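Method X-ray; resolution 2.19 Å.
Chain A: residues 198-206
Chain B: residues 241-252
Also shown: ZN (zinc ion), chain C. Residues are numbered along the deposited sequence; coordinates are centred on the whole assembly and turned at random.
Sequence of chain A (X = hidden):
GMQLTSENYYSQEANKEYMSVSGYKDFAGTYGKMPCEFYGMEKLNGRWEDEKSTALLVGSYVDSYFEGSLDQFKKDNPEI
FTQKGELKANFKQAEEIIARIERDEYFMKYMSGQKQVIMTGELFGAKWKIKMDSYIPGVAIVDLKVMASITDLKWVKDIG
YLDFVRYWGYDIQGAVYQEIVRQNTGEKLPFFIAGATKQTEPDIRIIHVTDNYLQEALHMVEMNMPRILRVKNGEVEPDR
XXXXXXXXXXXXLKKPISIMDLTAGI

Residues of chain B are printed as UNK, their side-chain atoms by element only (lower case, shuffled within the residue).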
# COMPACT_ATOMS: atom_id res chain seq x y z
N LYS A 198 5.28 -8.21 14.15
CA LYS A 198 6.44 -7.86 13.37
C LYS A 198 6.66 -6.37 13.28
O LYS A 198 7.44 -5.97 12.50
CB LYS A 198 6.30 -8.48 11.98
CG LYS A 198 6.22 -10.02 12.06
CD LYS A 198 6.04 -10.73 10.69
CE LYS A 198 4.62 -10.67 10.15
NZ LYS A 198 4.28 -11.89 9.37
N GLN A 199 6.01 -5.55 14.12
CA GLN A 199 6.26 -4.12 14.15
C GLN A 199 7.69 -3.98 14.59
O GLN A 199 8.32 -4.94 15.03
CB GLN A 199 5.30 -3.39 15.10
CG GLN A 199 3.85 -3.25 14.62
CD GLN A 199 2.81 -3.44 15.75
OE1 GLN A 199 2.69 -4.52 16.29
NE2 GLN A 199 2.05 -2.39 16.08
N THR A 200 8.22 -2.77 14.50
CA THR A 200 9.64 -2.55 14.76
C THR A 200 10.07 -2.69 16.26
O THR A 200 11.20 -3.07 16.54
CB THR A 200 10.18 -1.24 14.07
OG1 THR A 200 11.08 -0.58 14.97
CG2 THR A 200 9.01 -0.28 13.58
N GLU A 201 9.19 -2.31 17.20
CA GLU A 201 9.19 -2.87 18.56
C GLU A 201 7.98 -3.77 18.58
O GLU A 201 6.87 -3.30 18.44
CB GLU A 201 9.05 -1.81 19.61
CG GLU A 201 10.33 -1.04 19.91
CD GLU A 201 11.36 -1.88 20.62
OE1 GLU A 201 10.98 -2.86 21.30
OE2 GLU A 201 12.55 -1.53 20.52
N PRO A 202 8.18 -5.09 18.69
CA PRO A 202 7.05 -5.99 18.68
C PRO A 202 6.04 -5.71 19.80
O PRO A 202 6.41 -5.43 20.92
CB PRO A 202 7.70 -7.36 18.89
CG PRO A 202 9.14 -7.17 18.55
CD PRO A 202 9.47 -5.79 18.77
N ASP A 203 4.77 -5.79 19.44
CA ASP A 203 3.65 -5.77 20.38
C ASP A 203 3.50 -7.17 20.91
O ASP A 203 3.40 -8.09 20.12
CB ASP A 203 2.39 -5.40 19.60
CG ASP A 203 1.27 -4.84 20.45
OD1 ASP A 203 1.51 -4.44 21.59
OD2 ASP A 203 0.13 -4.77 19.95
N ILE A 204 3.47 -7.37 22.22
CA ILE A 204 3.16 -8.68 22.80
C ILE A 204 1.91 -8.64 23.70
O ILE A 204 1.77 -7.70 24.52
CB ILE A 204 4.35 -9.28 23.67
CG1 ILE A 204 4.49 -8.55 25.02
CG2 ILE A 204 5.66 -9.33 22.87
CD1 ILE A 204 5.75 -8.84 25.79
N ARG A 205 1.07 -9.69 23.58
CA ARG A 205 -0.16 -9.89 24.35
C ARG A 205 -0.48 -11.36 24.50
O ARG A 205 -0.31 -12.13 23.56
CB ARG A 205 -1.39 -9.30 23.62
CG ARG A 205 -1.48 -7.81 23.49
CD ARG A 205 -1.52 -7.10 24.78
NE ARG A 205 -1.63 -5.65 24.60
CZ ARG A 205 -1.77 -4.79 25.61
NH1 ARG A 205 -1.81 -5.22 26.87
NH2 ARG A 205 -1.88 -3.49 25.37
N ILE A 206 -1.03 -11.73 25.66
CA ILE A 206 -1.78 -12.98 25.84
C ILE A 206 -3.27 -12.65 25.68
O ILE A 206 -3.79 -11.81 26.40
CB ILE A 206 -1.53 -13.58 27.25
CG1 ILE A 206 -0.08 -14.07 27.38
CG2 ILE A 206 -2.42 -14.77 27.49
CD1 ILE A 206 0.39 -15.07 26.20
N UNK B 241 -0.13 5.44 25.53
CA UNK B 241 -1.05 5.20 24.43
C UNK B 241 -1.11 3.72 24.18
O UNK B 241 -2.09 3.22 23.65
c UNK B 241 -0.64 5.93 23.16
s UNK B 241 0.87 5.31 22.34
N UNK B 242 -0.05 3.01 24.54
CA UNK B 242 0.07 1.59 24.29
C UNK B 242 0.03 1.24 22.79
O UNK B 242 -0.18 0.10 22.43
c UNK B 242 0.27 0.14 27.25
o UNK B 242 0.35 0.13 28.49
c UNK B 242 -0.92 0.90 26.61
c UNK B 242 -0.98 0.77 25.08
o UNK B 242 1.13 -0.45 26.56
N UNK B 243 0.27 2.22 21.93
CA UNK B 243 0.28 1.99 20.50
C UNK B 243 1.57 2.46 19.79
O UNK B 243 1.63 2.45 18.57
c UNK B 243 -3.50 2.93 19.64
c UNK B 243 -2.44 0.62 19.84
c UNK B 243 -0.95 2.69 19.86
c UNK B 243 -2.33 2.11 20.26
N UNK B 244 2.59 2.89 20.54
CA UNK B 244 3.83 3.37 19.96
C UNK B 244 4.95 2.40 20.34
O UNK B 244 4.77 1.50 21.18
c UNK B 244 4.14 4.80 20.47
s UNK B 244 4.50 4.86 22.26
N UNK B 245 6.10 2.55 19.72
CA UNK B 245 7.21 1.63 19.91
C UNK B 245 7.75 1.70 21.35
O UNK B 245 8.09 0.65 21.96
o UNK B 245 8.58 1.91 16.47
c UNK B 245 8.02 1.34 17.45
o UNK B 245 7.32 0.31 17.28
c UNK B 245 8.33 1.90 18.88
N UNK B 246 7.80 2.91 21.91
CA UNK B 246 8.23 3.13 23.32
C UNK B 246 7.34 2.36 24.27
O UNK B 246 7.82 1.60 25.10
s UNK B 246 8.71 5.02 25.38
c UNK B 246 8.22 4.63 23.70
N UNK B 247 6.04 2.54 24.11
CA UNK B 247 5.06 1.78 24.88
C UNK B 247 5.30 0.28 24.79
O UNK B 247 5.25 -0.42 25.79
s UNK B 247 2.93 3.52 25.37
c UNK B 247 3.64 2.14 24.45
N UNK B 248 5.58 -0.21 23.59
CA UNK B 248 5.71 -1.64 23.38
C UNK B 248 7.00 -2.19 23.97
O UNK B 248 7.01 -3.29 24.53
c UNK B 248 5.62 -1.99 21.89
c UNK B 248 4.04 -2.36 19.92
c UNK B 248 4.25 -1.66 21.24
n UNK B 248 2.72 -0.18 18.64
c UNK B 248 3.94 -0.54 18.27
n UNK B 248 4.54 0.12 17.32
n UNK B 248 4.57 -1.55 18.84
N UNK B 249 8.09 -1.45 23.81
CA UNK B 249 9.37 -1.80 24.43
C UNK B 249 9.27 -1.92 25.93
O UNK B 249 9.89 -2.77 26.53
c UNK B 249 12.34 -0.74 25.89
n UNK B 249 13.59 -1.32 25.91
c UNK B 249 10.43 -0.74 24.13
c UNK B 249 11.77 -1.07 24.70
c UNK B 249 13.77 -1.98 24.78
n UNK B 249 12.68 -1.86 24.04
N UNK B 250 8.49 -1.03 26.53
CA UNK B 250 8.36 -0.96 27.99
C UNK B 250 7.25 -1.80 28.63
O UNK B 250 7.12 -1.80 29.84
n UNK B 250 9.71 1.96 27.14
c UNK B 250 9.49 1.27 28.26
o UNK B 250 10.29 1.25 29.19
c UNK B 250 8.20 0.52 28.37
N UNK B 251 6.44 -2.51 27.84
CA UNK B 251 5.32 -3.24 28.39
C UNK B 251 5.79 -4.45 29.14
O UNK B 251 6.70 -5.12 28.68
n UNK B 251 1.41 -2.32 23.94
n UNK B 251 1.90 -3.42 25.89
c UNK B 251 1.51 -3.45 24.63
c UNK B 251 3.11 -4.37 27.81
n UNK B 251 1.22 -4.59 24.04
c UNK B 251 4.35 -3.67 27.29
c UNK B 251 2.07 -4.60 26.74
N UNK B 252 5.14 -4.74 30.27
CA UNK B 252 5.43 -5.88 31.11
C UNK B 252 4.09 -6.47 31.40
O UNK B 252 3.30 -5.89 32.14
c UNK B 252 7.43 -4.71 32.17
c UNK B 252 6.11 -5.46 32.43
c UNK B 252 6.37 -6.68 33.32
ZN ZN C . 2.79 5.30 23.65
O HOH W 1 5.08 -4.78 23.36

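Position 241 of chain B carries one carbon and then a sulfur, which lies 2.3 Å from the zinc ion ZN and touches nothing on chain A: Cys B241, a metal ligand. Position 242 has three carbons, the third bearing two oxygens, with its first carbon 4.4 Å from Arg A205 NH2; it is Glu B242. Position 243 shows four carbons forked at the second; this is Leu B243, exposed and clear of chain A. Its N donates to Cys B241 SG at 3.2 Å.

Position 244, again carbon then sulfur, is Cys B244. Its SG binds ZN at 2.2 Å and stands before a helix whose first turn it caps. At 245, two carbons end in two oxygens, one of them 3.2 Å from Glu A201 N. This is Asp B245, whose short carboxylate, through OD1, accepts that backbone hydrogen bond. Position 246 is carbon and sulfur, Cys B246, pointing away from chain A; it is not a zinc ligand, but its small side chain suits a buried place. Position 247 has the same two atoms, but its sulfur lies 2.5 Å from ZN: Cys B247. Its N donates to Cys B244 SG at 3.3 Å, completing the cap.

Position 248 has three carbons, a nitrogen 2.9 Å from Glu A201 O, then a carbon carrying two more nitrogens: Arg B248. That first nitrogen, NE, donates to the carbonyl, while NH2 forms a salt bridge with Asp B245 OD1 at 2.8 Å, so one planar group serves both chains. NH1 makes a weak bond to Leu B243 O at 2.8 Å, so Leu B243 contributes through its backbone. Position 249 bears one carbon and a five-membered ring with two nitrogens, one 3.4 Å from Glu A201 OE1 at the ring edge: His B249, whose ND1 donates this weak hydrogen bond. Position 250, two carbons with one oxygen and one nitrogen, is Asn B250, whose ND2 turns back to Cys B246 O at 2.8 Å.

Position 251 repeats the guanidinium pattern, a terminal nitrogen lying 2.5 Å from Asp A203 OD1 and 3.2 Å from Ile A204 O: Arg B251. Through NH1 it makes a very short salt bridge to the first and a hydrogen bond to the second. Arg A205 stacks flat on it, centres 3.7 Å apart; Glu B242 OE1, 3.1 Å from Arg B251 NE, supplies negative charge beside the paired cations. Position 252, one carbon carrying two, is Val B252, exposed and pointing away; the contact sets no demand on its type.

The contact thus rests on two arginines reaching a loop and the start of a strand. Zinc ties together Cys B241, Cys B244 and Cys B247, with a fourth ligand from elsewhere in the structure, and water 1 bridges Arg B248 O, at 2.7 Å, to Pro A202 O, at 2.9 Å. Backbone groups of chain A provide much of the recognition, with Asp A203 adding charge.

Chain B (241-252) CELCDCCRHNRV
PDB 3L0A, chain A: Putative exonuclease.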